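Long-range contacts in YjbQ family protein (Sulfolobus tokodaii, PDB 1VE0), which binds zinc ions but is otherwise of unknown function, a UPF0047 (YjbQ) family member seen here as an assembly of three chains: residues A[6-11]-A[127-132]; A[14-19]-A[117-122]; A[27-32]-A[104-109]; A[37-42]-A[97-102]; A[48-53]-A[112-117]. One frame throughout, in Å; residues are numbered along the deposited sequence.

Overall arrangement
Contacts 1 and 4 lie in one antiparallel sheet, their centres about 9 Å apart, because strands 124-133 and 35-41 are neighbours in it. Contact 3 lies at the edge of this sheet, where strand 105-106 follows strand 96-102. Contacts 2 and 5 belong to a second, three-stranded sheet and share Leu117. Ile48 and Ile50 of contact 5 pack on Arg97 and Val99 of contact 4, which brings the two sheets together. Zinc lies near the second sheet, and His77, Asn83 and His87 are the ligands seen. The side chain of Asp120 in contact 2 is about 6 Å from a zinc ion. That of Glu52 in contact 5 is about 4 Å from one, near but not bound in this model.

Contact 1 of 5, residues A[6-11]-A[127-132]; sequences KEFTVK and VLVKSM
Four backbone hydrogen bonds join residues 6-11 and 127-132, which run antiparallel at 157°. Strand 2-11 is the outermost strand of the five-stranded antiparallel sheet within this chain, and it pairs with strand 124-133. Phe8 with Val127 and Lys6 with Val129 are the hydrogen-bonded pairs. Val127 N lies almost on the C=O axis of Phe8, with N to Phe8 O at 2.8 Å. Val129 N meets Lys6 O at 2.8 Å, in the carbonyl plane. Lys6 N stands above the carbonyl plane of Val129, 3.0 Å from Val129 O. Between them Glu7 and Leu128 form a non-hydrogen-bonded pair.

The apolar contacts centre on Phe8. Its CG sits in the crowded position between the backbone N and the carbonyl carbon (chi1 62°), and the ring leans over the partner strand. Val127 CB lies under one face, 3.8 Å from the Phe8 ring centroid, in a CH-pi contact. Val129 CG2 comes to the ring edge, 3.7 Å from Phe8 CE2. An alanine here would remove the ring and would probably leave Val127 and Val129 with poorer cover.

On the other face of the sheet the extended Glu7 chain crosses Leu128, with Glu7 CG 3.8 Å from Leu128 CD1. Glu7 OE1 has a long, weak ion pair with Lys42.

The cluster of Phe8, Val127 and Val129 is thus apolar and covered by helix 22-28, with Lys6 at its margin, NZ weakly bonded to Ala28 O. Glu7 puts a charge on the other face, where Leu128 packs on Asp107 of the second subunit.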
# COMPACT_ATOMS: atom_id res chain seq x y z
N LYS A 6 7.77 11.81 14.72
CA LYS A 6 8.17 11.13 15.94
C LYS A 6 8.42 9.65 15.70
O LYS A 6 7.64 8.99 15.00
CB LYS A 6 7.11 11.31 17.03
CG LYS A 6 6.94 12.75 17.47
CD LYS A 6 6.49 12.86 18.93
CE LYS A 6 5.01 12.56 19.11
NZ LYS A 6 4.11 13.69 18.67
N GLU A 7 9.50 9.14 16.29
CA GLU A 7 9.88 7.74 16.15
C GLU A 7 9.83 7.01 17.48
O GLU A 7 10.03 7.61 18.53
CB GLU A 7 11.30 7.63 15.59
CG GLU A 7 11.48 8.21 14.19
CD GLU A 7 12.89 7.98 13.65
OE1 GLU A 7 13.11 8.20 12.44
OE2 GLU A 7 13.78 7.59 14.43
N PHE A 8 9.56 5.71 17.43
CA PHE A 8 9.56 4.87 18.62
C PHE A 8 10.06 3.50 18.17
O PHE A 8 10.02 3.20 16.97
CB PHE A 8 8.17 4.79 19.27
CG PHE A 8 7.11 4.17 18.40
CD1 PHE A 8 6.97 2.79 18.31
CD2 PHE A 8 6.21 4.98 17.70
CE1 PHE A 8 5.95 2.21 17.55
CE2 PHE A 8 5.18 4.41 16.93
CZ PHE A 8 5.05 3.03 16.85
N THR A 9 10.55 2.69 19.10
CA THR A 9 11.06 1.36 18.75
C THR A 9 10.26 0.25 19.42
O THR A 9 9.65 0.45 20.47
CB THR A 9 12.54 1.17 19.17
OG1 THR A 9 12.65 1.29 20.59
CG2 THR A 9 13.44 2.20 18.51
N VAL A 10 10.26 -0.92 18.80
CA VAL A 10 9.58 -2.07 19.35
C VAL A 10 10.52 -3.23 19.12
O VAL A 10 11.19 -3.31 18.09
CB VAL A 10 8.23 -2.36 18.66
CG1 VAL A 10 7.26 -1.21 18.89
CG2 VAL A 10 8.44 -2.59 17.17
N LYS A 11 10.59 -4.12 20.09
CA LYS A 11 11.47 -5.26 19.99
C LYS A 11 10.70 -6.48 19.52
O LYS A 11 9.77 -6.92 20.19
CB LYS A 11 12.10 -5.54 21.36
CG LYS A 11 13.56 -5.94 21.32
CD LYS A 11 13.76 -7.21 20.54
CE LYS A 11 15.25 -7.49 20.37
NZ LYS A 11 15.91 -6.38 19.62
N VAL A 127 9.85 2.68 14.26
CA VAL A 127 8.67 3.13 13.53
C VAL A 127 8.64 4.65 13.50
O VAL A 127 8.76 5.30 14.53
CB VAL A 127 7.35 2.63 14.18
CG1 VAL A 127 6.15 3.19 13.40
CG2 VAL A 127 7.31 1.12 14.18
N LEU A 128 8.50 5.22 12.31
CA LEU A 128 8.39 6.67 12.20
C LEU A 128 6.92 7.04 11.95
O LEU A 128 6.27 6.47 11.06
CB LEU A 128 9.24 7.20 11.03
CG LEU A 128 8.90 8.60 10.51
CD1 LEU A 128 9.24 9.67 11.56
CD2 LEU A 128 9.67 8.84 9.22
N VAL A 129 6.40 7.97 12.75
CA VAL A 129 5.04 8.44 12.56
C VAL A 129 5.19 9.90 12.15
O VAL A 129 5.59 10.77 12.93
CB VAL A 129 4.18 8.35 13.84
CG1 VAL A 129 2.75 8.82 13.52
CG2 VAL A 129 4.15 6.89 14.35
N LYS A 130 4.89 10.16 10.88
CA LYS A 130 5.00 11.49 10.32
C LYS A 130 3.58 11.96 10.08
O LYS A 130 2.90 11.46 9.19
CB LYS A 130 5.77 11.41 9.00
CG LYS A 130 6.10 12.75 8.37
CD LYS A 130 7.59 12.95 8.32
CE LYS A 130 7.95 14.20 7.56
NZ LYS A 130 9.37 14.55 7.81
N SER A 131 3.13 12.92 10.89
CA SER A 131 1.78 13.43 10.77
C SER A 131 1.72 14.84 10.21
O SER A 131 2.58 15.68 10.48
CB SER A 131 1.08 13.40 12.13
OG SER A 131 1.19 12.11 12.71
N MSE A 132 0.68 15.09 9.42
CA MSE A 132 0.48 16.39 8.81
C MSE A 132 -0.99 16.77 8.90
O MSE A 132 -1.87 15.93 8.78
CB MSE A 132 0.94 16.39 7.34
CG MSE A 132 2.46 16.35 7.16
SE MSE A 132 3.08 16.54 5.31
CE MSE A 132 1.62 17.59 4.60

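Contact 2 of 5, residues A[14-19]-A[117-122]; sequences SRFDSI and LEFDGP
Glu118 leaves the backbone with CG anti to N (chi1 170°) and then bends at chi2 (67°). The bend carries the carboxylate forward over the turn, to Asp120. There OE1 accepts a hydrogen bond from Asp120 N at 2.8 Å, with the donor above the carboxylate plane. The first torsion by itself lays Glu118 CG against Arg15 O, at 3.5 Å. Phe16 and Phe119 both hold CG anti to the carbonyl carbon, and their side chains cross at about a right angle. Phe16 CE1 lies in the plane of the Phe119 ring at its edge, 3.7 Å from Phe119 CD2. Phe119 CA lies over one face of the Phe16 ring.

Here the antiparallel strands 17-20 and 113-118 of the three-stranded sheet run out into loops. Asp17 and Glu118 are a hydrogen-bonded pair, with Glu118 N 2.8 Å from Asp17 O. Beyond them the two segments stay joined through Gly121 N, which meets a lone pair of Arg15 O at 2.9 Å. A side chain on Gly121 would run into Ser14 O. A cis peptide bond follows, leading into Pro122.

Asp17 OD1 is salt-bridged to Arg13, and Ser18 OG bonds to Met58 O. Glu118 OE2 is salt-bridged to Arg125 NE and hydrogen-bonded to Thr12 OG1. Asp120 OD1 is salt-bridged to Arg123 and bonded to Asn83 ND2, a zinc ligand, so Asp120 stands in the second shell of the metal. An alanine in place of Glu118 would remove the acceptor of Asp120 N and the salt bridge to Arg125, and would probably loosen the turn that holds Asp120 toward Asn83.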
# COMPACT_ATOMS: atom_id res chain seq x y z
N SER A 14 10.74 -12.84 17.60
CA SER A 14 10.96 -14.06 16.84
C SER A 14 11.27 -13.70 15.39
O SER A 14 11.25 -12.52 15.03
CB SER A 14 9.68 -14.91 16.92
OG SER A 14 9.93 -16.25 16.56
N ARG A 15 11.58 -14.70 14.56
CA ARG A 15 11.85 -14.42 13.16
C ARG A 15 10.58 -13.81 12.58
O ARG A 15 10.62 -12.76 11.92
CB ARG A 15 12.20 -15.69 12.40
CG ARG A 15 12.66 -15.43 11.00
CD ARG A 15 12.85 -16.72 10.24
NE ARG A 15 13.81 -16.58 9.16
CZ ARG A 15 14.08 -17.53 8.27
NH1 ARG A 15 14.97 -17.31 7.31
NH2 ARG A 15 13.44 -18.69 8.34
N PHE A 16 9.46 -14.48 12.83
CA PHE A 16 8.14 -14.02 12.39
C PHE A 16 7.42 -13.54 13.65
O PHE A 16 7.29 -14.28 14.61
CB PHE A 16 7.36 -15.16 11.74
CG PHE A 16 7.84 -15.49 10.36
CD1 PHE A 16 7.24 -14.90 9.24
CD2 PHE A 16 8.91 -16.35 10.16
CE1 PHE A 16 7.72 -15.16 7.96
CE2 PHE A 16 9.39 -16.62 8.88
CZ PHE A 16 8.79 -16.02 7.78
N ASP A 17 6.95 -12.30 13.63
CA ASP A 17 6.27 -11.76 14.80
C ASP A 17 5.28 -10.69 14.35
O ASP A 17 5.41 -10.13 13.26
CB ASP A 17 7.31 -11.15 15.75
CG ASP A 17 6.81 -11.01 17.17
OD1 ASP A 17 5.71 -11.53 17.47
OD2 ASP A 17 7.54 -10.40 17.98
N SER A 18 4.29 -10.43 15.19
CA SER A 18 3.29 -9.42 14.87
C SER A 18 3.03 -8.64 16.16
O SER A 18 2.75 -9.22 17.21
CB SER A 18 2.01 -10.07 14.33
OG SER A 18 1.61 -11.18 15.10
N ILE A 19 3.13 -7.33 16.07
CA ILE A 19 2.96 -6.49 17.24
C ILE A 19 1.97 -5.37 17.02
O ILE A 19 2.09 -4.62 16.05
CB ILE A 19 4.31 -5.87 17.65
CG1 ILE A 19 5.29 -6.98 18.04
CG2 ILE A 19 4.10 -4.88 18.80
CD1 ILE A 19 6.69 -6.47 18.37
N LEU A 117 4.40 -6.12 11.19
CA LEU A 117 4.63 -7.52 10.84
C LEU A 117 6.12 -7.68 10.61
O LEU A 117 6.72 -6.96 9.80
CB LEU A 117 3.84 -7.92 9.58
CG LEU A 117 2.29 -7.95 9.67
CD1 LEU A 117 1.72 -8.44 8.33
CD2 LEU A 117 1.84 -8.90 10.80
N GLU A 118 6.71 -8.62 11.33
CA GLU A 118 8.15 -8.90 11.28
C GLU A 118 8.38 -10.23 10.56
O GLU A 118 7.71 -11.22 10.85
CB GLU A 118 8.67 -8.98 12.73
CG GLU A 118 10.09 -9.49 12.93
CD GLU A 118 11.14 -8.57 12.36
OE1 GLU A 118 11.35 -8.62 11.13
OE2 GLU A 118 11.74 -7.80 13.15
N PHE A 119 9.32 -10.24 9.63
CA PHE A 119 9.63 -11.44 8.87
C PHE A 119 11.11 -11.80 8.96
O PHE A 119 11.53 -12.79 8.38
CB PHE A 119 9.24 -11.26 7.40
CG PHE A 119 7.84 -10.76 7.20
CD1 PHE A 119 7.61 -9.45 6.81
CD2 PHE A 119 6.75 -11.59 7.45
CE1 PHE A 119 6.31 -8.96 6.67
CE2 PHE A 119 5.45 -11.11 7.31
CZ PHE A 119 5.23 -9.80 6.92
N ASP A 120 11.89 -10.98 9.67
CA ASP A 120 13.33 -11.21 9.80
C ASP A 120 13.82 -10.86 11.21
O ASP A 120 14.88 -10.24 11.36
CB ASP A 120 14.10 -10.38 8.77
CG ASP A 120 15.57 -10.80 8.65
OD1 ASP A 120 16.41 -9.96 8.26
OD2 ASP A 120 15.87 -11.97 8.93
N GLY A 121 13.04 -11.22 12.22
CA GLY A 121 13.43 -10.93 13.60
C GLY A 121 14.32 -12.01 14.19
O GLY A 121 14.72 -12.93 13.49
N PRO A 122 14.68 -11.93 15.48
CA PRO A 122 14.30 -10.87 16.42
C PRO A 122 15.15 -9.62 16.20
O PRO A 122 16.34 -9.72 15.93
CB PRO A 122 14.55 -11.51 17.78
CG PRO A 122 15.72 -12.42 17.50
CD PRO A 122 15.35 -13.04 16.18

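Contact 3 of 5, residues A[27-32]-A[104-109]; sequences EAIKGI and GKLDLG
The C-terminal end of helix 22-28 and the turn leading from it pack here against the short edge strand 105-106. Ile29 carries the apolar part. Its CG1 takes the crowded position between the backbone N and the carbonyl carbon (chi1 62°), and the chain then extends (chi2 165°). CD1 therefore reaches across the contact. Ile29 CD1 lies 3.7 Å from Leu106 CD2, and the two side chains cross obliquely. Ile29 CG2 touches the same methyl, Leu106 CD2, at 4.0 Å. Ile29 CD1 also sits beside the backbone, 3.7 Å from Gly104 O.

No direct hydrogen bond spans the two segments. A water held by Gly31 N and Ile32 O reaches across with a weak bond to Gly104 O. It donates to Ile32 O, with water O to Ile32 O at 2.7 Å. Inside residues 27-32 the turn is closed by Ile32 N, which bonds to Ile29 O at 3.0 Å. Gly31 and Gly104 both have positive phi, at 126° in Gly31, where a CB would be jammed against the preceding carbonyl oxygen. Ile32 O rests 3.7 Å from Gly104 CA.

Leu106 lies against Thr22, Val25 and Ser26 of helix 22-28. Ile29 and Ile32 both rest on Ser131 of strand 124-133, and Ile32 also meets Ile4 of strand 2-11 and Ile101 of strand 96-102. Asp107 forms a salt bridge with Lys42 of the third subunit, so Asp107, just after strand 105-106, lies at a subunit boundary.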
# COMPACT_ATOMS: atom_id res chain seq x y z
N GLU A 27 0.32 8.06 20.73
CA GLU A 27 1.15 9.02 21.45
C GLU A 27 1.96 9.87 20.47
O GLU A 27 2.10 11.08 20.64
CB GLU A 27 2.12 8.29 22.40
CG GLU A 27 1.43 7.58 23.54
CD GLU A 27 0.73 8.54 24.48
OE1 GLU A 27 -0.18 8.09 25.22
OE2 GLU A 27 1.10 9.73 24.51
N ALA A 28 2.48 9.22 19.43
CA ALA A 28 3.29 9.90 18.43
C ALA A 28 2.59 10.97 17.59
O ALA A 28 3.26 11.84 17.02
CB ALA A 28 3.97 8.86 17.52
N ILE A 29 1.27 10.94 17.50
CA ILE A 29 0.57 11.95 16.69
C ILE A 29 0.25 13.23 17.47
O ILE A 29 -0.17 14.22 16.87
CB ILE A 29 -0.77 11.41 16.11
CG1 ILE A 29 -1.73 11.03 17.24
CG2 ILE A 29 -0.48 10.22 15.20
CD1 ILE A 29 -3.18 10.85 16.78
N LYS A 30 0.45 13.21 18.78
CA LYS A 30 0.14 14.39 19.58
C LYS A 30 0.76 15.64 18.97
O LYS A 30 1.94 15.69 18.68
CB LYS A 30 0.60 14.20 21.03
CG LYS A 30 -0.23 13.15 21.78
CD LYS A 30 -0.01 13.21 23.28
CE LYS A 30 -0.51 11.96 23.98
NZ LYS A 30 -1.94 11.67 23.71
N GLY A 31 -0.08 16.64 18.76
CA GLY A 31 0.38 17.87 18.16
C GLY A 31 -0.50 18.15 16.96
O GLY A 31 -0.69 19.31 16.57
N ILE A 32 -1.04 17.09 16.36
CA ILE A 32 -1.93 17.22 15.22
C ILE A 32 -3.37 16.94 15.67
O ILE A 32 -3.64 15.95 16.34
CB ILE A 32 -1.55 16.20 14.10
CG1 ILE A 32 -0.16 16.53 13.55
CG2 ILE A 32 -2.62 16.21 13.01
CD1 ILE A 32 -0.05 17.86 12.83
N GLY A 104 -7.91 15.10 17.29
CA GLY A 104 -6.68 14.74 17.98
C GLY A 104 -6.47 13.25 18.23
O GLY A 104 -5.49 12.88 18.89
N LYS A 105 -7.35 12.41 17.71
CA LYS A 105 -7.25 10.95 17.89
C LYS A 105 -7.17 10.16 16.58
O LYS A 105 -7.61 10.63 15.53
CB LYS A 105 -8.46 10.43 18.68
CG LYS A 105 -8.82 11.25 19.89
CD LYS A 105 -9.90 10.58 20.73
CE LYS A 105 -11.25 10.59 20.03
NZ LYS A 105 -12.29 9.88 20.84
N LEU A 106 -6.63 8.95 16.65
CA LEU A 106 -6.56 8.09 15.46
C LEU A 106 -8.00 7.73 15.09
O LEU A 106 -8.76 7.26 15.94
CB LEU A 106 -5.78 6.82 15.77
CG LEU A 106 -4.30 6.99 16.12
CD1 LEU A 106 -3.69 5.62 16.46
CD2 LEU A 106 -3.58 7.64 14.95
N ASP A 107 -8.37 7.94 13.84
CA ASP A 107 -9.72 7.65 13.38
C ASP A 107 -9.73 6.21 12.85
O ASP A 107 -9.57 5.98 11.64
CB ASP A 107 -10.11 8.67 12.30
CG ASP A 107 -11.54 8.49 11.80
OD1 ASP A 107 -12.37 7.96 12.56
OD2 ASP A 107 -11.83 8.92 10.66
N LEU A 108 -9.93 5.26 13.76
CA LEU A 108 -9.93 3.84 13.45
C LEU A 108 -11.31 3.19 13.50
O LEU A 108 -12.15 3.57 14.32
CB LEU A 108 -9.00 3.10 14.43
CG LEU A 108 -7.53 3.53 14.36
CD1 LEU A 108 -6.76 3.14 15.63
CD2 LEU A 108 -6.92 2.92 13.13
N GLY A 109 -11.51 2.19 12.64
CA GLY A 109 -12.77 1.47 12.62
C GLY A 109 -12.85 0.58 13.85
O GLY A 109 -11.86 0.42 14.58
O HOH W 1 -3.09 15.29 18.90

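Contact 4 of 5, residues A[37-42]-A[97-102]; sequences AHVIVK and RVVPII
Ile101 projects from its strand with CG1 anti to the carbonyl carbon (chi1 -59°). From CB the CG1 branch runs toward Ala37, and CG1 comes 4.0 Å from Ala37 CB. The chain then runs on extended (chi2 174°). The tip, Ile101 CD1, lies 3.9 Å from the same Ala37 CB, and Ile32 touches the tip as well.

Strands 35-41 and 96-102 are antiparallel neighbours in the five-stranded sheet. Ala37 with Val99 and Val39 with Arg97 are hydrogen-bonded pairs. Ala37 N lies nearly on the C=O axis of Val99, 2.9 Å from Val99 O. Val39 N meets Arg97 O end-on in the same way, also at 2.9 Å.

Between these pairs His38 and Val98 stand side by side on the other face. His38 ND1 is 3.5 Å from Val98 CG1, and CE1 is close to the same methyl. His38 ND1 is buried here with no polar partner in the model, while Ile36 of the second subunit packs on the side chain. Arg97 turns its tip away from strand 35-41. Its NH1 bonds to Ile93 O, and its NH2 to Ala91 O of the third subunit.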
# COMPACT_ATOMS: atom_id res chain seq x y z
N ALA A 37 -1.80 10.63 9.50
CA ALA A 37 -0.63 10.05 10.14
C ALA A 37 -0.08 9.02 9.17
O ALA A 37 -0.81 8.13 8.71
CB ALA A 37 -1.03 9.35 11.44
N HIS A 38 1.19 9.16 8.81
CA HIS A 38 1.83 8.19 7.94
C HIS A 38 2.68 7.34 8.87
O HIS A 38 3.63 7.84 9.46
CB HIS A 38 2.73 8.89 6.93
CG HIS A 38 1.99 9.72 5.94
ND1 HIS A 38 1.47 9.21 4.77
CD2 HIS A 38 1.64 11.03 5.96
CE1 HIS A 38 0.84 10.16 4.11
NE2 HIS A 38 0.93 11.28 4.80
N VAL A 39 2.32 6.07 9.02
CA VAL A 39 3.06 5.15 9.90
C VAL A 39 4.04 4.46 8.96
O VAL A 39 3.64 3.68 8.09
CB VAL A 39 2.11 4.13 10.54
CG1 VAL A 39 2.89 3.18 11.46
CG2 VAL A 39 1.04 4.89 11.34
N ILE A 40 5.31 4.78 9.15
CA ILE A 40 6.38 4.32 8.27
C ILE A 40 7.54 3.59 8.94
O ILE A 40 7.95 3.96 10.03
CB ILE A 40 6.99 5.55 7.54
CG1 ILE A 40 5.92 6.25 6.72
CG2 ILE A 40 8.21 5.15 6.68
CD1 ILE A 40 6.18 7.74 6.56
N VAL A 41 8.05 2.55 8.30
CA VAL A 41 9.26 1.93 8.84
C VAL A 41 10.30 2.16 7.76
O VAL A 41 10.00 2.06 6.57
CB VAL A 41 9.14 0.41 9.13
CG1 VAL A 41 8.26 0.19 10.35
CG2 VAL A 41 8.61 -0.35 7.88
N LYS A 42 11.51 2.50 8.16
CA LYS A 42 12.57 2.72 7.18
C LYS A 42 13.32 1.41 7.02
O LYS A 42 14.49 1.39 6.64
CB LYS A 42 13.53 3.82 7.65
CG LYS A 42 12.87 5.17 7.88
CD LYS A 42 13.92 6.17 8.34
CE LYS A 42 13.30 7.43 8.88
NZ LYS A 42 14.37 8.37 9.36
N ARG A 97 1.47 2.77 6.07
CA ARG A 97 0.01 2.78 6.04
C ARG A 97 -0.40 4.16 6.54
O ARG A 97 0.32 4.77 7.33
CB ARG A 97 -0.56 1.69 6.97
CG ARG A 97 -0.49 0.28 6.40
CD ARG A 97 -1.40 0.15 5.18
NE ARG A 97 -1.46 -1.22 4.69
CZ ARG A 97 -0.54 -1.78 3.91
NH1 ARG A 97 0.54 -1.09 3.54
NH2 ARG A 97 -0.71 -3.03 3.47
N VAL A 98 -1.55 4.65 6.08
CA VAL A 98 -2.02 5.94 6.53
C VAL A 98 -3.19 5.75 7.49
O VAL A 98 -3.98 4.82 7.34
CB VAL A 98 -2.48 6.84 5.37
CG1 VAL A 98 -1.31 7.12 4.44
CG2 VAL A 98 -3.58 6.16 4.60
N VAL A 99 -3.28 6.62 8.49
CA VAL A 99 -4.38 6.56 9.44
C VAL A 99 -4.85 8.00 9.59
O VAL A 99 -4.05 8.90 9.81
CB VAL A 99 -3.94 6.00 10.82
CG1 VAL A 99 -5.14 5.89 11.74
CG2 VAL A 99 -3.31 4.63 10.64
N PRO A 100 -6.15 8.24 9.39
CA PRO A 100 -6.59 9.62 9.54
C PRO A 100 -6.62 10.00 11.01
O PRO A 100 -6.74 9.14 11.88
CB PRO A 100 -7.99 9.61 8.92
CG PRO A 100 -8.47 8.19 9.19
CD PRO A 100 -7.23 7.35 8.93
N ILE A 101 -6.48 11.30 11.27
CA ILE A 101 -6.51 11.83 12.62
C ILE A 101 -7.69 12.80 12.66
O ILE A 101 -7.85 13.62 11.76
CB ILE A 101 -5.23 12.64 12.93
CG1 ILE A 101 -3.99 11.75 12.78
CG2 ILE A 101 -5.31 13.20 14.35
CD1 ILE A 101 -2.68 12.50 12.94
N ILE A 102 -8.52 12.70 13.69
CA ILE A 102 -9.66 13.59 13.82
C ILE A 102 -9.87 13.84 15.31
O ILE A 102 -9.79 12.93 16.13
CB ILE A 102 -10.92 12.97 13.15
CG1 ILE A 102 -12.05 14.01 13.07
CG2 ILE A 102 -11.40 11.75 13.92
CD1 ILE A 102 -11.73 15.19 12.16

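Contact 5 of 5, residues A[48-53]-A[112-117]; sequences IIINEA and QRIILL
Backbone donors and acceptors are paired regularly across strands 46-51 and 113-118. Ile49 and Ile115 exchange two nearly straight bonds, with Ile115 N to Ile49 O at 2.9 Å. Asn51 and Arg113 also exchange two, but these are bent. Arg113 N stands above the carbonyl plane of Asn51, 2.8 Å from Asn51 O, with an N-H...O angle of 139°.

Asn51 OD1 accepts Glu52 N at 2.9 Å and also bonds to His87 ND1 of the third subunit. Asn51 ND2 bonds to Thr44 O of that subunit. A water bridges Ile50 O and Gln112 NE2, 2.7 Å from NE2, which also bonds weakly to Val41 O of the third subunit. Gln112 OE1 takes Gly109 N, and Arg113 NE is salt-bridged to Asp20. Glu52 is a zinc-binding residue of this protein, although here its side chain stops about 4 Å from the ion.

Apolar side chains meet on both faces. Ile50 CD1 rests 3.8 Å from Ile114 CG1. On the other face Ile49 CG1 meets Ile115 CB at 3.7 Å.

Ile48, Ile50 and Ile114 face strands 35-41 and 96-102, touching Val39 and Val99 among others, while Ile49 and Ile115 lie under Phe61 and Met58 of helix 55-68.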
# COMPACT_ATOMS: atom_id res chain seq x y z
N ILE A 48 4.00 -2.75 7.61
CA ILE A 48 2.93 -2.18 8.42
C ILE A 48 1.59 -2.46 7.75
O ILE A 48 1.47 -2.32 6.53
CB ILE A 48 3.06 -0.62 8.56
CG1 ILE A 48 4.35 -0.23 9.31
CG2 ILE A 48 1.84 -0.03 9.27
CD1 ILE A 48 4.39 -0.68 10.78
N ILE A 49 0.61 -2.90 8.52
CA ILE A 49 -0.73 -3.16 8.00
C ILE A 49 -1.68 -2.58 9.02
O ILE A 49 -1.28 -2.35 10.17
CB ILE A 49 -1.09 -4.68 7.90
CG1 ILE A 49 -1.12 -5.32 9.30
CG2 ILE A 49 -0.10 -5.42 7.00
CD1 ILE A 49 -1.58 -6.77 9.31
N ILE A 50 -2.92 -2.30 8.60
CA ILE A 50 -3.96 -1.82 9.50
C ILE A 50 -5.02 -2.91 9.46
O ILE A 50 -5.67 -3.09 8.44
CB ILE A 50 -4.64 -0.51 9.03
CG1 ILE A 50 -3.61 0.58 8.75
CG2 ILE A 50 -5.64 -0.02 10.11
CD1 ILE A 50 -2.70 0.89 9.92
N ASN A 51 -5.18 -3.65 10.55
CA ASN A 51 -6.19 -4.70 10.57
C ASN A 51 -6.58 -5.13 11.98
O ASN A 51 -6.27 -4.44 12.94
CB ASN A 51 -5.70 -5.90 9.74
CG ASN A 51 -6.83 -6.56 8.98
OD1 ASN A 51 -7.54 -7.41 9.51
ND2 ASN A 51 -7.03 -6.14 7.73
N GLU A 52 -7.27 -6.26 12.11
CA GLU A 52 -7.71 -6.68 13.44
C GLU A 52 -6.62 -7.45 14.18
O GLU A 52 -6.02 -8.38 13.63
CB GLU A 52 -8.99 -7.50 13.35
CG GLU A 52 -9.60 -7.84 14.71
CD GLU A 52 -10.88 -8.66 14.62
OE1 GLU A 52 -11.37 -9.11 15.67
OE2 GLU A 52 -11.41 -8.84 13.50
N ALA A 53 -6.36 -7.07 15.42
CA ALA A 53 -5.34 -7.73 16.20
C ALA A 53 -5.90 -8.87 17.05
O ALA A 53 -5.51 -9.05 18.20
CB ALA A 53 -4.63 -6.72 17.09
N GLN A 112 -10.06 -2.00 13.75
CA GLN A 112 -8.74 -1.61 13.25
C GLN A 112 -7.68 -1.30 14.28
O GLN A 112 -7.89 -0.52 15.22
CB GLN A 112 -8.83 -0.39 12.32
CG GLN A 112 -9.46 -0.62 10.98
CD GLN A 112 -9.36 0.61 10.11
OE1 GLN A 112 -9.64 1.72 10.57
NE2 GLN A 112 -8.97 0.42 8.86
N ARG A 113 -6.52 -1.89 14.07
CA ARG A 113 -5.37 -1.67 14.93
C ARG A 113 -4.19 -1.51 13.96
O ARG A 113 -4.22 -1.98 12.83
CB ARG A 113 -5.13 -2.87 15.84
CG ARG A 113 -6.33 -3.20 16.77
CD ARG A 113 -6.58 -2.09 17.78
NE ARG A 113 -5.54 -2.03 18.80
CZ ARG A 113 -5.56 -1.20 19.84
NH1 ARG A 113 -4.56 -1.22 20.72
NH2 ARG A 113 -6.56 -0.34 20.01
N ILE A 114 -3.16 -0.81 14.40
CA ILE A 114 -1.98 -0.59 13.58
C ILE A 114 -1.06 -1.74 13.98
O ILE A 114 -0.72 -1.88 15.15
CB ILE A 114 -1.36 0.77 13.89
CG1 ILE A 114 -2.41 1.86 13.62
CG2 ILE A 114 -0.10 0.99 13.02
CD1 ILE A 114 -1.97 3.26 14.01
N ILE A 115 -0.67 -2.55 13.01
CA ILE A 115 0.16 -3.71 13.30
C ILE A 115 1.50 -3.76 12.58
O ILE A 115 1.57 -3.51 11.37
CB ILE A 115 -0.63 -5.00 12.95
CG1 ILE A 115 -1.90 -5.07 13.80
CG2 ILE A 115 0.25 -6.23 13.14
CD1 ILE A 115 -2.95 -6.00 13.26
N LEU A 116 2.57 -4.09 13.31
CA LEU A 116 3.88 -4.24 12.67
C LEU A 116 4.07 -5.74 12.42
O LEU A 116 3.91 -6.54 13.33
CB LEU A 116 5.01 -3.71 13.56
CG LEU A 116 6.44 -4.15 13.17
CD1 LEU A 116 6.82 -3.59 11.82
CD2 LEU A 116 7.42 -3.66 14.22
N LEU A 117 4.40 -6.12 11.19
CA LEU A 117 4.63 -7.52 10.84
C LEU A 117 6.12 -7.68 10.61
O LEU A 117 6.72 -6.96 9.80
CB LEU A 117 3.84 -7.92 9.58
CG LEU A 117 2.29 -7.95 9.67
CD1 LEU A 117 1.72 -8.44 8.33
CD2 LEU A 117 1.84 -8.90 10.80
O HOH W 2 -8.00 -2.00 8.06